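Side-chain contacts in dihydrodipicolinate synthase (Bacteroides thetaiotaomicron, PDB 4XKY), which probably forms or cleaves the carbon–carbon bond joining pyruvate to an aldehyde through a Schiff base, as a tetrameric enzyme of the dihydrodipicolinate synthase family: residues A[25-30]-A[60-65]; A[42-47]-A[64-69]; A[51-56]-A[275-280]; A[212-217]-A[246-251]. One frame throughout, in Å; residues are numbered along the deposited sequence.

Contact 1 of 4, residues A[25-30]-A[60-65]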
loop_
_atom_site.group_PDB
_atom_site.type_symbol
_atom_site.label_atom_id
_atom_site.label_comp_id
_atom_site.label_asym_id
_atom_site.label_seq_id
_atom_site.Cartn_x
_atom_site.Cartn_y
_atom_site.Cartn_z
ATOM N N GLU A 25 -7.425 -40.274 -2.552
ATOM C CA GLU A 25 -7.857 -40.997 -1.381
ATOM C C GLU A 25 -8.013 -40.078 -0.188
ATOM O O GLU A 25 -8.962 -40.212 0.560
ATOM C CB GLU A 25 -6.889 -42.139 -1.070
ATOM C CG GLU A 25 -6.896 -43.177 -2.189
ATOM C CD GLU A 25 -6.808 -44.608 -1.708
ATOM O OE1 GLU A 25 -5.822 -45.282 -2.071
ATOM O OE2 GLU A 25 -7.725 -45.061 -0.980
ATOM N N GLY A 26 -7.065 -39.158 -0.010
ATOM C CA GLY A 26 -7.180 -38.127 1.021
ATOM C C GLY A 26 -8.394 -37.258 0.830
ATOM O O GLY A 26 -9.097 -36.968 1.775
ATOM N N LEU A 27 -8.648 -36.850 -0.406
ATOM C CA LEU A 27 -9.819 -36.030 -0.711
ATOM C C LEU A 27 -11.138 -36.727 -0.343
ATOM O O LEU A 27 -12.029 -36.107 0.214
ATOM C CB LEU A 27 -9.825 -35.671 -2.179
ATOM C CG LEU A 27 -11.045 -34.903 -2.647
ATOM C CD1 LEU A 27 -11.133 -33.548 -1.998
ATOM C CD2 LEU A 27 -10.923 -34.758 -4.134
ATOM N N GLN A 28 -11.253 -38.013 -0.656
ATOM C CA GLN A 28 -12.407 -38.809 -0.222
ATOM C C GLN A 28 -12.532 -38.826 1.284
ATOM O O GLN A 28 -13.604 -38.552 1.806
ATOM C CB GLN A 28 -12.322 -40.233 -0.750
ATOM C CG GLN A 28 -12.475 -40.255 -2.264
ATOM C CD GLN A 28 -12.177 -41.587 -2.928
ATOM O OE1 GLN A 28 -11.808 -42.562 -2.270
ATOM N NE2 GLN A 28 -12.362 -41.634 -4.249
ATOM N N ARG A 29 -11.443 -39.111 1.992
ATOM C CA ARG A 29 -11.510 -39.084 3.458
ATOM C C ARG A 29 -11.911 -37.701 3.951
ATOM O O ARG A 29 -12.711 -37.598 4.875
ATOM C CB ARG A 29 -10.205 -39.518 4.133
ATOM C CG ARG A 29 -9.991 -41.027 4.203
ATOM C CD ARG A 29 -8.750 -41.367 5.023
ATOM N NE ARG A 29 -7.542 -40.885 4.347
ATOM C CZ ARG A 29 -6.860 -41.571 3.436
ATOM N NH1 ARG A 29 -7.225 -42.807 3.090
ATOM N NH2 ARG A 29 -5.786 -41.037 2.889
ATOM N N LEU A 30 -11.356 -36.645 3.342
ATOM C CA LEU A 30 -11.670 -35.275 3.767
ATOM C C LEU A 30 -13.149 -34.990 3.606
ATOM O O LEU A 30 -13.789 -34.488 4.526
ATOM C CB LEU A 30 -10.838 -34.253 2.983
ATOM C CG LEU A 30 -11.073 -32.758 3.222
ATOM C CD1 LEU A 30 -10.773 -32.333 4.649
ATOM C CD2 LEU A 30 -10.251 -31.924 2.248
ATOM N N MET A 60 -8.977 -28.672 -12.514
ATOM C CA MET A 60 -10.075 -29.442 -13.111
ATOM C C MET A 60 -10.297 -30.775 -12.407
ATOM O O MET A 60 -11.433 -31.147 -12.149
ATOM C CB MET A 60 -9.880 -29.634 -14.608
ATOM C CG MET A 60 -10.033 -28.311 -15.343
ATOM S SD MET A 60 -9.892 -28.297 -17.148
ATOM C CE MET A 60 -8.461 -29.332 -17.455
ATOM N N GLU A 61 -9.219 -31.466 -12.062
ATOM C CA GLU A 61 -9.333 -32.712 -11.322
ATOM C C GLU A 61 -9.954 -32.521 -9.939
ATOM O O GLU A 61 -10.715 -33.364 -9.494
ATOM C CB GLU A 61 -7.985 -33.394 -11.213
ATOM C CG GLU A 61 -7.450 -33.789 -12.576
ATOM C CD GLU A 61 -6.126 -34.516 -12.521
ATOM O OE1 GLU A 61 -5.530 -34.619 -11.426
ATOM O OE2 GLU A 61 -5.665 -34.959 -13.592
ATOM N N MET A 62 -9.650 -31.414 -9.273
ATOM C CA MET A 62 -10.229 -31.173 -7.974
ATOM C C MET A 62 -11.736 -31.019 -8.106
ATOM O O MET A 62 -12.471 -31.562 -7.314
ATOM C CB MET A 62 -9.651 -29.929 -7.325
ATOM C CG MET A 62 -10.224 -29.562 -5.946
ATOM S SD MET A 62 -9.983 -30.853 -4.699
ATOM C CE MET A 62 -10.730 -30.080 -3.272
ATOM N N ILE A 63 -12.181 -30.241 -9.089
ATOM C CA ILE A 63 -13.593 -30.059 -9.336
ATOM C C ILE A 63 -14.297 -31.384 -9.637
ATOM O O ILE A 63 -15.317 -31.693 -9.022
ATOM C CB ILE A 63 -13.800 -29.086 -10.501
ATOM C CG1 ILE A 63 -13.395 -27.679 -10.064
ATOM C CG2 ILE A 63 -15.251 -29.067 -10.987
ATOM C CD1 ILE A 63 -13.177 -26.733 -11.224
ATOM N N LYS A 64 -13.763 -32.138 -10.599
ATOM C CA LYS A 64 -14.364 -33.405 -11.013
ATOM C C LYS A 64 -14.430 -34.389 -9.858
ATOM O O LYS A 64 -15.498 -34.888 -9.537
ATOM C CB LYS A 64 -13.587 -34.055 -12.157
ATOM C CG LYS A 64 -13.568 -33.298 -13.488
ATOM C CD LYS A 64 -13.100 -34.241 -14.610
ATOM C CE LYS A 64 -12.245 -33.583 -15.688
ATOM N NZ LYS A 64 -10.824 -33.406 -15.255
ATOM N N ASN A 65 -13.302 -34.681 -9.223
ATOM C CA ASN A 65 -13.339 -35.598 -8.067
ATOM C C ASN A 65 -14.240 -35.126 -6.928
ATOM O O ASN A 65 -14.917 -35.943 -6.308
ATOM C CB ASN A 65 -11.936 -35.890 -7.524
ATOM C CG ASN A 65 -11.188 -36.865 -8.381
ATOM O OD1 ASN A 65 -11.305 -38.080 -8.210
ATOM N ND2 ASN A 65 -10.460 -36.345 -9.359
#
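Leu27 reaches from helix 24-36 against Met62 and Asn65 of helix 56-70. Its CA–CB bond points toward that helix, and with CG anti to the backbone N (chi1 176°) the isobutyl fork is carried across the gap, CD1 going to Met62 and CD2 to Asn65 and the sulfur of Met62. Leu27 CD1 meets the end of the thioether, 3.7 Å from Met62 CE and 4.0 Å from Met62 SD. Leu27 CD2, on the other branch, lies 3.7 Å from Asn65 CB and also brushes the sulfur. Met62 itself starts off to the side, but a bend at chi2 (60°) brings SD and CE over to the leucine. Asn65 offers only its CB here; its amide is turned back to its own helix, where Asn65 ND2 bonds to Glu61 O at 3.0 Å, on the opposite face of that carbonyl plane from the helical bond of Asn65 N, while OD1 takes a bond from Arg68. Beyond these residues Leu27 also rests on Thr66 and Ile69. With an alanine here, a gap would probably open between the helices and the Met62 thioether would be free to turn. These are neighbouring outer helices of the TIM barrel, held here by methyl, thioether and methylene contacts; the seam thus relies on shape and burial, with polar groups satisfied within helix 56-70.

Contact 2 of 4, residues A[42-47]-A[64-69]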
loop_
_atom_site.group_PDB
_atom_site.type_symbol
_atom_site.label_atom_id
_atom_site.label_comp_id
_atom_site.label_asym_id
_atom_site.label_seq_id
_atom_site.Cartn_x
_atom_site.Cartn_y
_atom_site.Cartn_z
ATOM N N LEU A 42 -19.661 -27.590 0.399
ATOM C CA LEU A 42 -18.235 -27.690 0.123
ATOM C C LEU A 42 -17.844 -26.615 -0.870
ATOM O O LEU A 42 -18.489 -26.464 -1.920
ATOM C CB LEU A 42 -17.926 -29.037 -0.518
ATOM C CG LEU A 42 -18.503 -30.261 0.194
ATOM C CD1 LEU A 42 -18.157 -31.514 -0.593
ATOM C CD2 LEU A 42 -17.965 -30.387 1.604
ATOM N N PHE A 43 -16.777 -25.893 -0.549
ATOM C CA PHE A 43 -16.284 -24.824 -1.370
ATOM C C PHE A 43 -14.907 -25.216 -1.869
ATOM O O PHE A 43 -13.975 -25.398 -1.074
ATOM C CB PHE A 43 -16.262 -23.523 -0.570
ATOM C CG PHE A 43 -15.626 -22.377 -1.294
ATOM C CD1 PHE A 43 -15.868 -22.157 -2.644
ATOM C CD2 PHE A 43 -14.760 -21.523 -0.634
ATOM C CE1 PHE A 43 -15.248 -21.108 -3.308
ATOM C CE2 PHE A 43 -14.150 -20.458 -1.293
ATOM C CZ PHE A 43 -14.397 -20.255 -2.631
ATOM N N VAL A 44 -14.780 -25.413 -3.182
ATOM C CA VAL A 44 -13.486 -25.817 -3.720
ATOM C C VAL A 44 -12.802 -24.713 -4.498
ATOM O O VAL A 44 -13.455 -23.841 -5.081
ATOM C CB VAL A 44 -13.538 -27.098 -4.561
ATOM C CG1 VAL A 44 -14.180 -28.227 -3.753
ATOM C CG2 VAL A 44 -14.281 -26.899 -5.868
ATOM N N LEU A 45 -11.473 -24.819 -4.482
ATOM C CA LEU A 45 -10.546 -23.914 -5.149
ATOM C C LEU A 45 -10.515 -22.490 -4.588
ATOM O O LEU A 45 -10.200 -21.553 -5.289
ATOM C CB LEU A 45 -10.799 -23.926 -6.670
ATOM C CG LEU A 45 -10.584 -25.303 -7.305
ATOM C CD1 LEU A 45 -10.794 -25.221 -8.802
ATOM C CD2 LEU A 45 -9.196 -25.849 -7.039
ATOM N N GLY A 46 -10.846 -22.319 -3.325
ATOM C CA GLY A 46 -10.607 -21.042 -2.658
ATOM C C GLY A 46 -9.096 -20.903 -2.419
ATOM O O GLY A 46 -8.300 -21.748 -2.881
ATOM N N THR A 47 -8.720 -19.825 -1.727
ATOM C CA THR A 47 -7.339 -19.558 -1.246
ATOM C C THR A 47 -6.755 -20.731 -0.448
ATOM O O THR A 47 -5.637 -21.160 -0.687
ATOM C CB THR A 47 -7.298 -18.301 -0.341
ATOM O OG1 THR A 47 -7.930 -17.206 -1.015
ATOM C CG2 THR A 47 -5.836 -17.877 -0.031
ATOM N N LYS A 64 -13.763 -32.138 -10.599
ATOM C CA LYS A 64 -14.364 -33.405 -11.013
ATOM C C LYS A 64 -14.430 -34.389 -9.858
ATOM O O LYS A 64 -15.498 -34.888 -9.537
ATOM C CB LYS A 64 -13.587 -34.055 -12.157
ATOM C CG LYS A 64 -13.568 -33.298 -13.488
ATOM C CD LYS A 64 -13.100 -34.241 -14.610
ATOM C CE LYS A 64 -12.245 -33.583 -15.688
ATOM N NZ LYS A 64 -10.824 -33.406 -15.255
ATOM N N ASN A 65 -13.302 -34.681 -9.223
ATOM C CA ASN A 65 -13.339 -35.598 -8.067
ATOM C C ASN A 65 -14.240 -35.126 -6.928
ATOM O O ASN A 65 -14.917 -35.943 -6.308
ATOM C CB ASN A 65 -11.936 -35.890 -7.524
ATOM C CG ASN A 65 -11.188 -36.865 -8.381
ATOM O OD1 ASN A 65 -11.305 -38.080 -8.210
ATOM N ND2 ASN A 65 -10.460 -36.345 -9.359
ATOM N N THR A 66 -14.242 -33.823 -6.620
ATOM C CA THR A 66 -15.087 -33.342 -5.517
ATOM C C THR A 66 -16.599 -33.600 -5.827
ATOM O O THR A 66 -17.358 -34.062 -4.977
ATOM C CB THR A 66 -14.827 -31.870 -5.176
ATOM O OG1 THR A 66 -13.479 -31.702 -4.720
ATOM C CG2 THR A 66 -15.751 -31.437 -4.071
ATOM N N CYS A 67 -17.029 -33.304 -7.046
ATOM C CA CYS A 67 -18.429 -33.533 -7.414
ATOM C C CYS A 67 -18.734 -35.031 -7.427
ATOM O O CYS A 67 -19.759 -35.432 -6.909
ATOM C CB CYS A 67 -18.770 -32.927 -8.756
ATOM S SG CYS A 67 -18.622 -31.139 -8.858
ATOM N N ARG A 68 -17.828 -35.849 -7.967
ATOM C CA ARG A 68 -18.017 -37.304 -7.983
ATOM C C ARG A 68 -18.209 -37.839 -6.573
ATOM O O ARG A 68 -19.159 -38.582 -6.293
ATOM C CB ARG A 68 -16.817 -38.022 -8.623
ATOM C CG ARG A 68 -16.906 -39.551 -8.546
ATOM C CD ARG A 68 -15.715 -40.300 -9.144
ATOM N NE ARG A 68 -14.468 -39.904 -8.502
ATOM C CZ ARG A 68 -14.057 -40.310 -7.303
ATOM N NH1 ARG A 68 -14.768 -41.158 -6.569
ATOM N NH2 ARG A 68 -12.912 -39.851 -6.837
ATOM N N ILE A 69 -17.306 -37.446 -5.682
ATOM C CA ILE A 69 -17.274 -38.003 -4.328
ATOM C C ILE A 69 -18.454 -37.521 -3.494
ATOM O O ILE A 69 -19.028 -38.286 -2.733
ATOM C CB ILE A 69 -15.949 -37.672 -3.594
ATOM C CG1 ILE A 69 -14.772 -38.297 -4.335
ATOM C CG2 ILE A 69 -15.995 -38.161 -2.139
ATOM C CD1 ILE A 69 -13.428 -37.716 -3.938
#
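Thr66 packs its methyl against Val44, with CG2 of the threonine 3.6 Å from CG1 of the valine. The two side chains run alongside each other in opposite senses; Val44 CG1 also lies 3.7 Å from Thr66 OG1. Leu42, two residues back on the same face of the strand, adds a looser touch, its CD1 lying 4.2 Å from Thr66 CG2. Thr66 thus serves both strand residues with one methyl, which stands anti to its backbone N. This is strand-to-helix packing inside a beta-alpha-beta unit of the TIM barrel: strand 42-44 leads to helix 56-70, and that to strand 76-79, whose Val78 also touches Val44. The side-chain hydrogen bonds here belong to the helix. With chi1 at -63° the hydroxyl of Thr66 is beside its backbone N and hydrogen-bonds to Met62 O one turn earlier, which satisfies a buried oxygen next to the apolar face. On the outer side of the helix Arg68 NH2 donates to Asn65 OD1 at 2.8 Å, nearly straight (174°), in the plane of the guanidinium and on an in-plane lone pair of the amide oxygen, while one face of the guanidinium lies over Asn65 O, offset toward the rim.

Contact 3 of 4, residues A[51-56]-A[275-280]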
loop_
_atom_site.group_PDB
_atom_site.type_symbol
_atom_site.label_atom_id
_atom_site.label_comp_id
_atom_site.label_asym_id
_atom_site.label_seq_id
_atom_site.Cartn_x
_atom_site.Cartn_y
_atom_site.Cartn_z
ATOM N N SER A 51 -5.724 -22.397 -5.239
ATOM C CA SER A 51 -6.127 -22.496 -6.670
ATOM C C SER A 51 -5.128 -21.822 -7.629
ATOM O O SER A 51 -4.723 -22.384 -8.658
ATOM C CB SER A 51 -7.509 -21.908 -6.935
ATOM O OG SER A 51 -7.872 -22.152 -8.299
ATOM N N GLN A 52 -4.717 -20.620 -7.271
ATOM C CA GLN A 52 -3.825 -19.854 -8.138
ATOM C C GLN A 52 -2.520 -20.595 -8.446
ATOM O O GLN A 52 -2.022 -20.515 -9.580
ATOM C CB GLN A 52 -3.492 -18.520 -7.486
ATOM C CG GLN A 52 -2.732 -18.685 -6.177
ATOM C CD GLN A 52 -2.983 -17.553 -5.205
ATOM O OE1 GLN A 52 -3.619 -16.554 -5.548
ATOM N NE2 GLN A 52 -2.485 -17.704 -3.981
ATOM N N SER A 53 -1.993 -21.331 -7.458
ATOM C CA SER A 53 -0.648 -21.926 -7.581
ATOM C C SER A 53 -0.655 -23.318 -8.238
ATOM O O SER A 53 0.387 -23.871 -8.577
ATOM C CB SER A 53 0.056 -21.930 -6.215
ATOM O OG SER A 53 -0.397 -23.021 -5.429
ATOM N N LEU A 54 -1.849 -23.858 -8.458
ATOM C CA LEU A 54 -2.044 -25.157 -9.111
ATOM C C LEU A 54 -2.234 -25.005 -10.597
ATOM O O LEU A 54 -2.739 -24.006 -11.063
ATOM C CB LEU A 54 -3.276 -25.849 -8.539
ATOM C CG LEU A 54 -3.201 -26.116 -7.035
ATOM C CD1 LEU A 54 -4.422 -26.872 -6.575
ATOM C CD2 LEU A 54 -1.929 -26.840 -6.626
ATOM N N SER A 55 -1.817 -26.017 -11.341
ATOM C CA SER A 55 -2.027 -26.048 -12.771
ATOM C C SER A 55 -3.530 -26.123 -13.098
ATOM O O SER A 55 -4.356 -26.511 -12.268
ATOM C CB SER A 55 -1.315 -27.257 -13.372
ATOM O OG SER A 55 -2.051 -28.445 -13.103
ATOM N N TYR A 56 -3.874 -25.751 -14.321
ATOM C CA TYR A 56 -5.257 -25.866 -14.788
ATOM C C TYR A 56 -5.754 -27.283 -14.708
ATOM O O TYR A 56 -6.867 -27.529 -14.308
ATOM C CB TYR A 56 -5.356 -25.436 -16.247
ATOM C CG TYR A 56 -6.718 -24.900 -16.580
ATOM C CD1 TYR A 56 -7.140 -23.698 -16.028
ATOM C CD2 TYR A 56 -7.586 -25.582 -17.422
ATOM C CE1 TYR A 56 -8.382 -23.176 -16.310
ATOM C CE2 TYR A 56 -8.838 -25.063 -17.712
ATOM C CZ TYR A 56 -9.223 -23.855 -17.145
ATOM O OH TYR A 56 -10.438 -23.278 -17.382
ATOM N N TYR A 275 1.055 -32.559 1.694
ATOM C CA TYR A 275 1.928 -31.973 0.651
ATOM C C TYR A 275 1.431 -30.589 0.201
ATOM O O TYR A 275 0.228 -30.410 -0.029
ATOM C CB TYR A 275 2.056 -32.908 -0.579
ATOM C CG TYR A 275 3.233 -32.539 -1.451
ATOM C CD1 TYR A 275 4.486 -33.081 -1.210
ATOM C CD2 TYR A 275 3.097 -31.620 -2.496
ATOM C CE1 TYR A 275 5.558 -32.742 -1.991
ATOM C CE2 TYR A 275 4.179 -31.256 -3.260
ATOM C CZ TYR A 275 5.395 -31.842 -3.000
ATOM O OH TYR A 275 6.496 -31.547 -3.726
ATOM N N VAL A 276 2.366 -29.644 0.041
ATOM C CA VAL A 276 2.061 -28.262 -0.377
ATOM C C VAL A 276 2.753 -27.958 -1.719
ATOM O O VAL A 276 3.926 -28.281 -1.907
ATOM C CB VAL A 276 2.522 -27.245 0.683
ATOM C CG1 VAL A 276 2.309 -25.818 0.206
ATOM C CG2 VAL A 276 1.774 -27.467 1.998
ATOM N N ALA A 277 2.034 -27.346 -2.666
ATOM C CA ALA A 277 2.582 -27.196 -4.013
ATOM C C ALA A 277 3.631 -26.099 -4.029
ATOM O O ALA A 277 3.448 -25.050 -3.407
ATOM C CB ALA A 277 1.489 -26.793 -4.992
ATOM N N ALA A 278 4.691 -26.341 -4.772
ATOM C CA ALA A 278 5.649 -25.307 -5.113
ATOM C C ALA A 278 4.915 -24.062 -5.642
ATOM O O ALA A 278 3.926 -24.183 -6.371
ATOM C CB ALA A 278 6.614 -25.830 -6.164
ATOM N N PRO A 279 5.410 -22.872 -5.300
ATOM C CA PRO A 279 6.705 -22.602 -4.669
ATOM C C PRO A 279 6.832 -22.825 -3.155
ATOM O O PRO A 279 7.927 -22.651 -2.612
ATOM C CB PRO A 279 6.889 -21.106 -4.927
ATOM C CG PRO A 279 5.488 -20.559 -4.905
ATOM C CD PRO A 279 4.614 -21.642 -5.480
ATOM N N PHE A 280 5.736 -23.142 -2.476
ATOM C CA PHE A 280 5.786 -23.428 -1.045
ATOM C C PHE A 280 6.157 -24.900 -0.831
ATOM O O PHE A 280 6.174 -25.675 -1.793
ATOM C CB PHE A 280 4.450 -23.072 -0.392
ATOM C CG PHE A 280 4.136 -21.588 -0.427
ATOM C CD1 PHE A 280 4.995 -20.665 0.171
ATOM C CD2 PHE A 280 2.997 -21.113 -1.063
ATOM C CE1 PHE A 280 4.710 -19.303 0.138
ATOM C CE2 PHE A 280 2.710 -19.755 -1.107
ATOM C CZ PHE A 280 3.561 -18.852 -0.514
HETATM O O HOH W 1 2.902 -22.773 -8.471
HETATM O O HOH W 2 1.070 -23.707 -2.809
#
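Leu54 and Ala277 make the dry part of this meeting of two loops, Leu54 CD2 lying 3.8 Å from Ala277 CB. The alanine methyl points at the opposite loop, whereas Leu54 leaves its backbone to one side and comes nearer by its tip, CG standing anti to the carbonyl carbon (chi1 -60°). Ser53 is also directed at 275-280; Ser53 OG lies 4.2 Å from Ala277 CB and works through water instead. One water accepts from Ser53 OG at 3.1 Å and donates to Ala277 O at 2.8 Å; it sits at the edge of the Phe280 ring, in its plane. A second water is 2.7 Å from Ser53 O and as near to Ala278 O, bridging two carbonyls that could not bond to each other. Ala278 leads into a cis peptide before Pro279. The segment 51-56 follows strand 42-44 at the C-terminal mouth of the barrel, not far from the predicted pyruvate site at Thr48, and 275-280 lies in the loop between helices 257-268 and 285-298. Aromatic packing from a neighbouring subunit covers Ser53 and Pro279. Ala277 N bonds directly to Glu50 OE1, just before 51-56, but much of the polar link between 51-56 and 275-280 runs through the two bridging waters, beside a single methyl contact.

Contact 4 of 4, residues A[212-217]-A[246-251]. With ACT (acetate ion), chain E.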
loop_
_atom_site.group_PDB
_atom_site.type_symbol
_atom_site.label_atom_id
_atom_site.label_comp_id
_atom_site.label_asym_id
_atom_site.label_seq_id
_atom_site.Cartn_x
_atom_site.Cartn_y
_atom_site.Cartn_z
ATOM N N ALA A 212 -12.553 -25.724 9.587
ATOM C CA ALA A 212 -13.572 -26.778 9.549
ATOM C C ALA A 212 -13.068 -28.004 8.774
ATOM O O ALA A 212 -13.633 -29.088 8.909
ATOM C CB ALA A 212 -14.892 -26.265 8.985
ATOM N N ASN A 213 -12.025 -27.846 7.958
ATOM C CA ASN A 213 -11.354 -29.018 7.384
ATOM C C ASN A 213 -10.935 -30.005 8.507
ATOM O O ASN A 213 -11.031 -31.208 8.338
ATOM C CB ASN A 213 -10.122 -28.624 6.555
ATOM C CG ASN A 213 -10.469 -28.054 5.153
ATOM O OD1 ASN A 213 -10.621 -28.795 4.198
ATOM N ND2 ASN A 213 -10.514 -26.744 5.030
ATOM N N MET A 214 -10.451 -29.488 9.636
ATOM C CA MET A 214 -9.900 -30.327 10.708
ATOM C C MET A 214 -11.004 -30.769 11.668
ATOM O O MET A 214 -11.079 -31.946 12.005
ATOM C CB MET A 214 -8.843 -29.587 11.550
ATOM C CG MET A 214 -7.591 -29.090 10.824
ATOM S SD MET A 214 -6.484 -28.180 11.933
ATOM C CE MET A 214 -7.308 -26.606 12.134
ATOM N N PHE A 215 -11.842 -29.813 12.092
ATOM C CA PHE A 215 -12.808 -29.999 13.193
ATOM C C PHE A 215 -14.164 -29.446 12.793
ATOM O O PHE A 215 -14.581 -28.419 13.302
ATOM C CB PHE A 215 -12.330 -29.272 14.474
ATOM C CG PHE A 215 -10.926 -29.633 14.881
ATOM C CD1 PHE A 215 -10.609 -30.941 15.212
ATOM C CD2 PHE A 215 -9.931 -28.666 14.931
ATOM C CE1 PHE A 215 -9.322 -31.285 15.569
ATOM C CE2 PHE A 215 -8.646 -28.998 15.266
ATOM C CZ PHE A 215 -8.340 -30.311 15.595
ATOM N N PRO A 216 -14.854 -30.114 11.857
ATOM C CA PRO A 216 -16.128 -29.565 11.367
ATOM C C PRO A 216 -17.151 -29.389 12.487
ATOM O O PRO A 216 -17.875 -28.396 12.516
ATOM C CB PRO A 216 -16.614 -30.617 10.363
ATOM C CG PRO A 216 -15.725 -31.806 10.556
ATOM C CD PRO A 216 -14.434 -31.296 11.095
ATOM N N GLU A 217 -17.191 -30.326 13.424
ATOM C CA GLU A 217 -18.192 -30.256 14.493
ATOM C C GLU A 217 -18.043 -29.048 15.382
ATOM O O GLU A 217 -19.036 -28.481 15.814
ATOM C CB GLU A 217 -18.169 -31.518 15.356
ATOM C CG GLU A 217 -18.645 -32.709 14.552
ATOM C CD GLU A 217 -18.662 -34.015 15.314
ATOM O OE1 GLU A 217 -18.269 -34.040 16.507
ATOM O OE2 GLU A 217 -19.084 -35.022 14.703
ATOM N N ALA A 246 -4.282 -19.265 17.109
ATOM C CA ALA A 246 -3.032 -18.839 17.726
ATOM C C ALA A 246 -1.926 -19.863 17.617
ATOM O O ALA A 246 -0.755 -19.483 17.639
ATOM C CB ALA A 246 -3.257 -18.537 19.195
ATOM N N THR A 247 -2.292 -21.151 17.566
ATOM C CA THR A 247 -1.325 -22.253 17.728
ATOM C C THR A 247 -1.162 -23.167 16.518
ATOM O O THR A 247 -0.112 -23.774 16.378
ATOM C CB THR A 247 -1.608 -23.152 18.957
ATOM O OG1 THR A 247 -2.885 -23.822 18.833
ATOM C CG2 THR A 247 -1.537 -22.333 20.248
ATOM N N ILE A 248 -2.170 -23.297 15.658
ATOM C CA ILE A 248 -2.002 -24.120 14.454
ATOM C C ILE A 248 -1.561 -23.295 13.265
ATOM O O ILE A 248 -0.921 -23.821 12.358
ATOM C CB ILE A 248 -3.290 -24.896 14.062
ATOM C CG1 ILE A 248 -3.822 -25.742 15.205
ATOM C CG2 ILE A 248 -3.060 -25.813 12.847
ATOM C CD1 ILE A 248 -2.896 -26.853 15.653
ATOM N N TYR A 249 -1.942 -22.020 13.209
ATOM C CA TYR A 249 -1.714 -21.260 12.005
ATOM C C TYR A 249 -0.472 -20.384 12.105
ATOM O O TYR A 249 -0.175 -19.670 11.159
ATOM C CB TYR A 249 -2.913 -20.388 11.676
ATOM C CG TYR A 249 -4.228 -21.130 11.514
ATOM C CD1 TYR A 249 -4.275 -22.488 11.127
ATOM C CD2 TYR A 249 -5.429 -20.472 11.726
ATOM C CE1 TYR A 249 -5.492 -23.145 10.979
ATOM C CE2 TYR A 249 -6.644 -21.120 11.577
ATOM C CZ TYR A 249 -6.675 -22.451 11.210
ATOM O OH TYR A 249 -7.885 -23.072 11.058
ATOM N N THR A 250 0.269 -20.438 13.215
ATOM C CA THR A 250 1.378 -19.464 13.431
ATOM C C THR A 250 2.776 -20.089 13.465
ATOM O O THR A 250 3.719 -19.443 13.876
ATOM C CB THR A 250 1.183 -18.706 14.755
ATOM O OG1 THR A 250 1.026 -19.665 15.816
ATOM C CG2 THR A 250 -0.059 -17.801 14.687
ATOM N N VAL A 251 2.928 -21.331 13.026
ATOM C CA VAL A 251 4.222 -22.000 13.113
ATOM C C VAL A 251 5.216 -21.598 12.030
ATOM O O VAL A 251 6.414 -21.535 12.277
ATOM C CB VAL A 251 4.065 -23.514 13.111
ATOM C CG1 VAL A 251 5.420 -24.186 12.949
ATOM C CG2 VAL A 251 3.411 -23.925 14.422
HETATM C C ACT E . -14.546 -32.298 15.193
HETATM O O ACT E . -14.950 -32.509 14.022
HETATM O OXT ACT E . -14.718 -31.198 15.753
HETATM C CH3 ACT E . -13.835 -33.374 15.979
#
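Tyr249 OH, hydrogen-bonded to Glu193 OE1, meets the methyl end of Met214 at 3.7 Å from CE. The two side chains approach from opposite directions, and CE comes obliquely to the ring, 4.1 Å from Tyr249 CE1. Met214 is directed at segment 246-251, extended as far as SD; the bend at the sulfur (chi3 -75°) then swings CE to the phenol. SD itself makes a looser contact with Ile248 CG2 at 4.3 Å. Thr250 OG1 donates to Ala246 O at 2.6 Å, from above the carbonyl plane, and so ties Thr250 back to Ala246. In the other segment the CB of Met214 lies over one face of the Phe215 ring, offset toward the rim. Phe215 holds the N-cap position of helix 216-227, and an acetate ion, probably from the crystallisation liquor, has settled at that helix start: Glu217 N donates to the acetate O at 3.2 Å, Leu218 N adds a bond, and the acetate methyl lies at the Phe215 ring edge. Met214 also packs on Leu262 and Leu266 of helix 257-268, and Tyr249 meets Tyr258 edge-to-face; the contact joins the segment after the last barrel strand, 206-207, to the link between helices 231-247 and 257-268. Between the segments the chemistry is apolar: a thioether fills in beside a phenol whose hydroxyl is held by Glu193, while the N-H groups at the start of helix 216-227 probably help to hold the anion.

All four contacts are built mainly from buried residues, but they differ in place. Contact 2, its centre about 11 Å from the centre of the chain, lies deepest and joins strand to helix within the barrel; contact 1 packs another side of helix 56-70 against its neighbour 24-36, and the two share Lys64 and Asn65. Both are apolar, with side-chain hydrogen bonds kept within the helix. Contact 3, its centre about 17 Å from that of the chain, is the wet one, lying between loops beside a neighbouring subunit. Contact 4, nested in the chain between the two segments of contact 3, is again apolar and ties into the C-terminal helices; it touches contact 1 through Leu30 and Asn213.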